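Local coordinates for protein erythrocyte binding antigen 140 (Plasmodium falciparum, PDB 4GF2) that probably binds receptors on the host erythrocyte surface during invasion, this piece holding its two Duffy-binding-like domains, at residues 58-63 and 148-153; 84-89 and 160-165; 99-104 and 141-146. The protein carries 3 engineered substitutions. One frame throughout, in Å; residues are numbered along the deposited sequence.

Contact 1 of 3, residues 58-63 and 148-153; sequences KFKEIF and ANLWNH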
# COMPACT_ATOMS: atom_id res chain seq x y z
N LYS A 58 30.92 -48.08 16.10
CA LYS A 58 29.66 -47.56 16.59
C LYS A 58 29.32 -46.25 15.89
O LYS A 58 28.20 -46.07 15.42
CB LYS A 58 29.72 -47.35 18.11
CG LYS A 58 28.35 -47.15 18.76
CD LYS A 58 27.46 -48.36 18.56
CE LYS A 58 26.16 -48.24 19.32
NZ LYS A 58 25.27 -49.41 19.09
N PHE A 59 30.29 -45.35 15.83
CA PHE A 59 30.08 -44.07 15.16
C PHE A 59 29.59 -44.27 13.73
O PHE A 59 28.71 -43.56 13.26
CB PHE A 59 31.36 -43.24 15.15
CG PHE A 59 31.26 -42.00 14.31
CD1 PHE A 59 30.65 -40.86 14.80
CD2 PHE A 59 31.76 -41.98 13.01
CE1 PHE A 59 30.55 -39.72 14.02
CE2 PHE A 59 31.66 -40.84 12.23
CZ PHE A 59 31.05 -39.71 12.74
N LYS A 60 30.17 -45.25 13.05
CA LYS A 60 29.77 -45.59 11.69
C LYS A 60 28.33 -46.07 11.68
O LYS A 60 27.52 -45.64 10.86
CB LYS A 60 30.69 -46.68 11.13
CG LYS A 60 30.25 -47.26 9.80
CD LYS A 60 30.19 -46.19 8.71
CE LYS A 60 29.87 -46.80 7.36
NZ LYS A 60 30.96 -47.68 6.84
N GLU A 61 28.01 -46.96 12.61
CA GLU A 61 26.68 -47.54 12.70
C GLU A 61 25.62 -46.47 12.93
O GLU A 61 24.54 -46.52 12.34
CB GLU A 61 26.62 -48.56 13.84
CG GLU A 61 25.24 -49.16 14.05
CD GLU A 61 25.10 -49.85 15.39
OE1 GLU A 61 26.14 -50.23 15.97
OE2 GLU A 61 23.96 -50.02 15.85
N ILE A 62 25.93 -45.50 13.78
CA ILE A 62 25.00 -44.43 14.09
C ILE A 62 24.85 -43.48 12.91
O ILE A 62 23.79 -42.90 12.69
CB ILE A 62 25.44 -43.63 15.33
CG1 ILE A 62 25.49 -44.54 16.56
CG2 ILE A 62 24.51 -42.45 15.58
CD1 ILE A 62 24.16 -45.20 16.90
N PHE A 63 25.93 -43.32 12.15
CA PHE A 63 25.89 -42.46 10.97
C PHE A 63 24.99 -43.11 9.94
O PHE A 63 24.19 -42.44 9.28
CB PHE A 63 27.29 -42.27 10.41
CG PHE A 63 27.56 -40.88 9.90
CD1 PHE A 63 26.58 -40.18 9.21
CD2 PHE A 63 28.78 -40.28 10.11
CE1 PHE A 63 26.83 -38.90 8.74
CE2 PHE A 63 29.04 -39.01 9.64
CZ PHE A 63 28.06 -38.32 8.96
N ALA A 148 30.58 -43.63 0.09
CA ALA A 148 29.90 -44.51 -0.85
C ALA A 148 28.91 -45.40 -0.12
O ALA A 148 27.76 -45.56 -0.56
CB ALA A 148 30.91 -45.35 -1.61
N ASN A 149 29.34 -45.99 0.99
CA ASN A 149 28.48 -46.85 1.79
C ASN A 149 27.36 -46.06 2.47
O ASN A 149 26.23 -46.54 2.57
CB ASN A 149 29.31 -47.61 2.82
CG ASN A 149 28.45 -48.43 3.76
OD1 ASN A 149 28.62 -48.36 4.98
ND2 ASN A 149 27.52 -49.19 3.21
N LEU A 150 27.67 -44.86 2.93
CA LEU A 150 26.67 -44.01 3.57
C LEU A 150 25.56 -43.61 2.59
O LEU A 150 24.38 -43.66 2.93
CB LEU A 150 27.33 -42.76 4.16
CG LEU A 150 28.15 -42.95 5.43
CD1 LEU A 150 28.94 -41.69 5.76
CD2 LEU A 150 27.26 -43.32 6.60
N TRP A 151 25.95 -43.23 1.38
CA TRP A 151 24.98 -42.85 0.37
C TRP A 151 24.10 -44.04 0.01
O TRP A 151 22.87 -43.96 0.07
CB TRP A 151 25.68 -42.33 -0.88
CG TRP A 151 24.78 -42.17 -2.06
CD1 TRP A 151 24.80 -42.90 -3.21
CD2 TRP A 151 23.72 -41.22 -2.21
NE1 TRP A 151 23.83 -42.46 -4.07
CE2 TRP A 151 23.15 -41.43 -3.48
CE3 TRP A 151 23.20 -40.21 -1.40
CZ2 TRP A 151 22.08 -40.67 -3.96
CZ3 TRP A 151 22.14 -39.46 -1.87
CH2 TRP A 151 21.59 -39.69 -3.13
N ASN A 152 24.74 -45.15 -0.34
CA ASN A 152 24.02 -46.35 -0.72
C ASN A 152 22.99 -46.76 0.32
O ASN A 152 21.87 -47.13 -0.03
CB ASN A 152 25.00 -47.50 -0.96
CG ASN A 152 25.72 -47.37 -2.29
OD1 ASN A 152 25.23 -46.71 -3.21
ND2 ASN A 152 26.88 -48.01 -2.40
N HIS A 153 23.36 -46.68 1.60
CA HIS A 153 22.47 -47.11 2.67
C HIS A 153 21.38 -46.07 2.90
O HIS A 153 20.26 -46.39 3.31
CB HIS A 153 23.25 -47.35 3.95
CG HIS A 153 22.39 -47.79 5.10
ND1 HIS A 153 21.80 -49.04 5.15
CD2 HIS A 153 22.02 -47.15 6.23
CE1 HIS A 153 21.11 -49.15 6.26
NE2 HIS A 153 21.23 -48.02 6.94
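Leu150 lays its CD2 methyl against the base of the Phe63 side chain, 4.0 Å from Phe63 CB and almost as near to CG at the start of the ring. The two side chains run across each other at about a right angle. Leu150 has CG anti to its carbonyl carbon (chi1 -74°), which carries the branch toward Phe63, where CD2 does the touching and CD1 lies over one face of the ring. Phe59 CE2 meets the edge of the Phe63 ring, in its plane.

These two helices belong to the first Duffy-binding-like domain, a mainly helical fold. Here helix 56-78 and helix 132-155 run in broadly the same direction, their local axes 34° apart and 11.1 Å at closest approach. At that spacing side chains must span the gap, and Trp142 fills part of it: its ring lies nearly parallel to that of Phe63, while its ring and that of Phe59 meet edge-to-face.

Toward solvent, Lys60 makes the second bridge. Bent at chi2 and again at chi4 (-67°), its chain brings NZ to 3.1 Å from Asn149 OD1. That hydrogen bond is weak, and Lys60 CE lies just as close to the same oxygen, so the approach is skewed rather than head-on. The stronger partner of NZ is Asn146 OD1, one turn earlier on helix 132-155; the ammonium group is thus shared between two asparagine side-chain oxygens. Lys60 CE also passes 4.4 Å from Leu150 CD2.

Contact 2 of 3, residues 84-89 and 160-165; sequences SIFCNE and GNIAKE. Engineered in segment 160-165: Ala163 (natural residue Ser).
Glu89 OE1 is gripped by a salt bridge from Lys77 NZ and a hydrogen bond from Asn78 ND2, tying helix 83-101 to the end of helix 56-78, while Phe86 on the same helix turns to meet Ile162 of the loop 160-165. This is the first Duffy-binding-like domain, a helical fold cross-linked by disulfides, and one of those links lies here: Cys87 SG is joined to Cys166 SG, just beyond the loop segment. The loop, which leads from helix 132-155 toward helix 175-202, is therefore fastened covalently to the helix it packs on.

No hydrogen bond crosses the contact; it is apolar. Phe86 carries CG anti to its backbone N (chi1 173°), which swings the ring toward the loop, and Leu74 and Asn78 of helix 56-78 touch the Phe86 side chain as well. Cys87 CA and Ile162 CA come within 6.0 Å, close enough for the isoleucine's short branch to do the work. Asn161 CB adds a looser touch at 4.4 Å from Phe86 CE2. Ile162 CG2 approaches the Phe86 ring obliquely, 3.7 Å from both CD2 and CE2, and lies 4.5 Å from Cys87 CB.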
# COMPACT_ATOMS: atom_id res chain seq x y z
N SER A 84 10.48 -35.25 -8.02
CA SER A 84 11.76 -34.59 -8.23
C SER A 84 12.21 -33.87 -6.95
O SER A 84 13.40 -33.66 -6.72
CB SER A 84 11.69 -33.60 -9.40
OG SER A 84 11.02 -32.40 -9.04
N ILE A 85 11.24 -33.50 -6.12
CA ILE A 85 11.53 -32.77 -4.90
C ILE A 85 12.19 -33.69 -3.88
O ILE A 85 13.24 -33.36 -3.33
CB ILE A 85 10.25 -32.14 -4.31
CG1 ILE A 85 9.75 -31.03 -5.23
CG2 ILE A 85 10.52 -31.59 -2.92
CD1 ILE A 85 8.37 -30.51 -4.88
N PHE A 86 11.58 -34.84 -3.65
CA PHE A 86 12.16 -35.84 -2.76
C PHE A 86 13.57 -36.19 -3.22
O PHE A 86 14.48 -36.34 -2.40
CB PHE A 86 11.28 -37.09 -2.74
CG PHE A 86 11.87 -38.23 -1.99
CD1 PHE A 86 12.25 -38.08 -0.66
CD2 PHE A 86 12.05 -39.46 -2.60
CE1 PHE A 86 12.80 -39.13 0.04
CE2 PHE A 86 12.61 -40.52 -1.90
CZ PHE A 86 12.98 -40.35 -0.58
N CYS A 87 13.76 -36.30 -4.53
CA CYS A 87 15.07 -36.60 -5.09
C CYS A 87 16.10 -35.56 -4.67
O CYS A 87 17.16 -35.91 -4.15
CB CYS A 87 15.00 -36.67 -6.61
SG CYS A 87 16.62 -36.69 -7.42
N ASN A 88 15.79 -34.30 -4.90
CA ASN A 88 16.72 -33.22 -4.58
C ASN A 88 17.01 -33.10 -3.09
O ASN A 88 18.14 -32.78 -2.70
CB ASN A 88 16.19 -31.89 -5.13
CG ASN A 88 16.13 -31.88 -6.64
OD1 ASN A 88 16.82 -32.66 -7.30
ND2 ASN A 88 15.31 -31.01 -7.20
N GLU A 89 16.01 -33.36 -2.26
CA GLU A 89 16.19 -33.22 -0.82
C GLU A 89 17.03 -34.37 -0.26
O GLU A 89 17.80 -34.17 0.68
CB GLU A 89 14.83 -33.09 -0.12
CG GLU A 89 14.08 -31.82 -0.53
CD GLU A 89 12.84 -31.53 0.30
OE1 GLU A 89 12.61 -32.23 1.31
OE2 GLU A 89 12.09 -30.60 -0.05
N GLY A 160 13.78 -47.14 -5.69
CA GLY A 160 12.67 -47.30 -6.61
C GLY A 160 11.75 -46.10 -6.70
O GLY A 160 10.97 -45.99 -7.65
N ASN A 161 11.81 -45.20 -5.72
CA ASN A 161 10.93 -44.03 -5.70
C ASN A 161 11.54 -42.81 -6.38
O ASN A 161 10.93 -41.74 -6.39
CB ASN A 161 10.56 -43.67 -4.27
CG ASN A 161 10.01 -44.84 -3.50
OD1 ASN A 161 10.72 -45.48 -2.73
ND2 ASN A 161 8.73 -45.15 -3.73
N ILE A 162 12.74 -42.95 -6.91
CA ILE A 162 13.43 -41.84 -7.55
C ILE A 162 13.97 -42.29 -8.90
O ILE A 162 14.11 -43.48 -9.16
CB ILE A 162 14.59 -41.31 -6.67
CG1 ILE A 162 15.63 -42.41 -6.46
CG2 ILE A 162 14.06 -40.83 -5.33
CD1 ILE A 162 16.75 -42.02 -5.53
N ALA A 163 14.26 -41.31 -9.76
CA ALA A 163 14.79 -41.59 -11.08
C ALA A 163 16.11 -42.36 -10.98
O ALA A 163 16.84 -42.23 -10.00
CB ALA A 163 15.00 -40.28 -11.85
N LYS A 164 16.39 -43.16 -12.00
CA LYS A 164 17.63 -43.93 -12.06
C LYS A 164 18.82 -43.02 -11.78
O LYS A 164 19.72 -43.38 -11.02
CB LYS A 164 17.76 -44.58 -13.44
CG LYS A 164 19.09 -45.24 -13.73
CD LYS A 164 19.15 -45.70 -15.18
CE LYS A 164 20.50 -46.30 -15.54
NZ LYS A 164 20.55 -46.70 -16.98
N GLU A 165 18.80 -41.84 -12.37
CA GLU A 165 19.95 -40.93 -12.33
C GLU A 165 20.11 -40.27 -10.96
O GLU A 165 21.20 -39.81 -10.61
CB GLU A 165 19.85 -39.86 -13.43
CG GLU A 165 18.44 -39.60 -13.97
CD GLU A 165 17.97 -40.68 -14.94
OE1 GLU A 165 16.75 -40.93 -15.01
OE2 GLU A 165 18.82 -41.27 -15.64

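Contact 3 of 3, residues 99-104 and 141-146; sequences NSFIGD and EWWEKN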
# COMPACT_ATOMS: atom_id res chain seq x y z
N ASN A 99 29.08 -31.87 4.71
CA ASN A 99 29.64 -30.54 4.96
C ASN A 99 29.59 -30.10 6.42
O ASN A 99 30.46 -29.37 6.88
CB ASN A 99 28.97 -29.52 4.05
CG ASN A 99 29.41 -29.65 2.61
OD1 ASN A 99 30.48 -30.20 2.33
ND2 ASN A 99 28.61 -29.13 1.68
N SER A 100 28.58 -30.55 7.15
CA SER A 100 28.52 -30.27 8.58
C SER A 100 29.48 -31.17 9.34
O SER A 100 29.81 -30.92 10.50
CB SER A 100 27.10 -30.45 9.11
OG SER A 100 26.66 -31.79 8.94
N PHE A 101 29.92 -32.24 8.68
CA PHE A 101 30.87 -33.16 9.28
C PHE A 101 32.31 -32.69 9.08
O PHE A 101 33.16 -32.91 9.94
CB PHE A 101 30.68 -34.57 8.70
CG PHE A 101 31.62 -35.59 9.28
CD1 PHE A 101 31.55 -35.94 10.61
CD2 PHE A 101 32.58 -36.19 8.48
CE1 PHE A 101 32.42 -36.88 11.15
CE2 PHE A 101 33.45 -37.13 9.00
CZ PHE A 101 33.37 -37.48 10.34
N ILE A 102 32.58 -32.04 7.94
CA ILE A 102 33.94 -31.63 7.61
C ILE A 102 34.19 -30.14 7.82
O ILE A 102 35.13 -29.58 7.26
CB ILE A 102 34.33 -32.02 6.17
CG1 ILE A 102 33.49 -31.24 5.15
CG2 ILE A 102 34.17 -33.52 5.96
CD1 ILE A 102 33.85 -31.53 3.71
N GLY A 103 33.35 -29.51 8.63
CA GLY A 103 33.57 -28.13 9.03
C GLY A 103 33.27 -27.09 7.96
O GLY A 103 33.93 -26.05 7.90
N ASP A 104 32.27 -27.35 7.12
CA ASP A 104 31.83 -26.37 6.14
C ASP A 104 30.32 -26.17 6.26
O ASP A 104 29.55 -26.59 5.40
CB ASP A 104 32.20 -26.82 4.72
CG ASP A 104 31.73 -25.84 3.66
OD1 ASP A 104 31.59 -24.64 3.98
OD2 ASP A 104 31.50 -26.26 2.51
N GLU A 141 39.13 -37.38 5.42
CA GLU A 141 39.58 -38.69 4.98
C GLU A 141 38.54 -39.76 5.34
O GLU A 141 38.23 -40.63 4.53
CB GLU A 141 40.93 -39.04 5.61
CG GLU A 141 42.06 -38.10 5.20
CD GLU A 141 43.39 -38.48 5.83
OE1 GLU A 141 43.71 -39.68 5.87
OE2 GLU A 141 44.11 -37.56 6.29
N TRP A 142 38.00 -39.67 6.55
CA TRP A 142 37.01 -40.64 7.00
C TRP A 142 35.80 -40.62 6.07
O TRP A 142 35.31 -41.67 5.65
CB TRP A 142 36.59 -40.35 8.44
CG TRP A 142 35.63 -41.36 8.99
CD1 TRP A 142 35.94 -42.45 9.74
CD2 TRP A 142 34.21 -41.37 8.82
NE1 TRP A 142 34.80 -43.15 10.06
CE2 TRP A 142 33.72 -42.51 9.50
CE3 TRP A 142 33.30 -40.54 8.16
CZ2 TRP A 142 32.37 -42.83 9.54
CZ3 TRP A 142 31.96 -40.86 8.20
CH2 TRP A 142 31.50 -42.00 8.89
N TRP A 143 35.32 -39.43 5.76
CA TRP A 143 34.20 -39.31 4.84
C TRP A 143 34.54 -39.96 3.51
O TRP A 143 33.74 -40.69 2.93
CB TRP A 143 33.81 -37.84 4.64
CG TRP A 143 32.56 -37.70 3.83
CD1 TRP A 143 32.48 -37.42 2.50
CD2 TRP A 143 31.22 -37.87 4.29
NE1 TRP A 143 31.16 -37.39 2.11
CE2 TRP A 143 30.37 -37.66 3.19
CE3 TRP A 143 30.65 -38.17 5.54
CZ2 TRP A 143 28.99 -37.75 3.29
CZ3 TRP A 143 29.28 -38.25 5.64
CH2 TRP A 143 28.46 -38.04 4.52
N GLU A 144 35.75 -39.70 3.02
CA GLU A 144 36.20 -40.25 1.75
C GLU A 144 35.97 -41.75 1.70
O GLU A 144 35.47 -42.28 0.71
CB GLU A 144 37.68 -39.94 1.52
CG GLU A 144 37.96 -38.98 0.38
CD GLU A 144 37.55 -39.53 -0.97
OE1 GLU A 144 38.14 -40.53 -1.42
OE2 GLU A 144 36.63 -38.95 -1.59
N LYS A 145 36.34 -42.44 2.78
CA LYS A 145 36.31 -43.89 2.80
C LYS A 145 34.91 -44.47 3.06
O LYS A 145 34.64 -45.61 2.72
CB LYS A 145 37.30 -44.41 3.84
CG LYS A 145 38.75 -44.25 3.39
CD LYS A 145 39.69 -43.93 4.54
CE LYS A 145 41.10 -43.66 4.03
NZ LYS A 145 42.04 -43.27 5.12
N ASN A 146 34.04 -43.67 3.66
CA ASN A 146 32.74 -44.17 4.09
C ASN A 146 31.56 -43.63 3.29
O ASN A 146 30.45 -44.14 3.40
CB ASN A 146 32.53 -43.86 5.57
CG ASN A 146 33.43 -44.69 6.46
OD1 ASN A 146 33.11 -45.83 6.79
ND2 ASN A 146 34.57 -44.13 6.85
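In the aromatic core of the first Duffy-binding-like domain, Phe101 of segment 99-104 reaches two consecutive tryptophans of helix 132-155. All three side chains are buried, and no hydrogen bond passes between the segments. Phe101 CE2 comes to 3.5 Å from Trp142 CE3, with CZ close behind. The rings meet obliquely: the phenyl and the six-membered ring of Trp142 have centroids 5.2 Å apart and planes inclined at 59°. On the neighbouring flank Phe101 CD2 lies 4.0 Å from Trp143 CE3, again obliquely. CD2 and CE2, adjacent atoms of the phenyl ring, are thus divided between the two indoles, which diverge from adjacent positions on their helix. The first torsion of Phe101 is fully extended (chi1 -180°), and this stands the ring out from its backbone toward the indoles.

A backbone hydrogen bond of 2.7 Å from Asp104 N to Asn99 O closes the turn that follows Phe101. Segment 99-104 is also tied to helix 132-155 by Lys139 NZ, which hydrogen-bonds to Phe101 O. Trp143 leads on to Phe94 and Phe97 of helix 83-101, so the aromatic packing runs along that helix.

On the tryptophan helix, the side chain of Asn146 folds back over the preceding turn. Its ND2 donates to Trp142 O at 2.8 Å, with an N-H...O angle of 166°, and the same nitrogen stands 3.2 Å above the plane of the Trp142 ring, over its centre.

In the fold
Contacts 1 and 3 touch and are continuous: both use helix 132-155, their centres are 12 Å apart, and along the chain contact 3 is nested inside the loop that contact 1 closes. Trp142 is the ring they share, and a second join is made where Trp143 CZ3 lies 3.5 Å from Leu150 CD1. Contact 2 stands apart, its centre 20 Å from that of contact 1 and 23 Å from that of contact 3, but helix 83-101 carries it and contact 3 alike. Bound glycerol, probably from the crystallisation liquor, lies about 4 Å from the side chains of Phe63 and of Phe101.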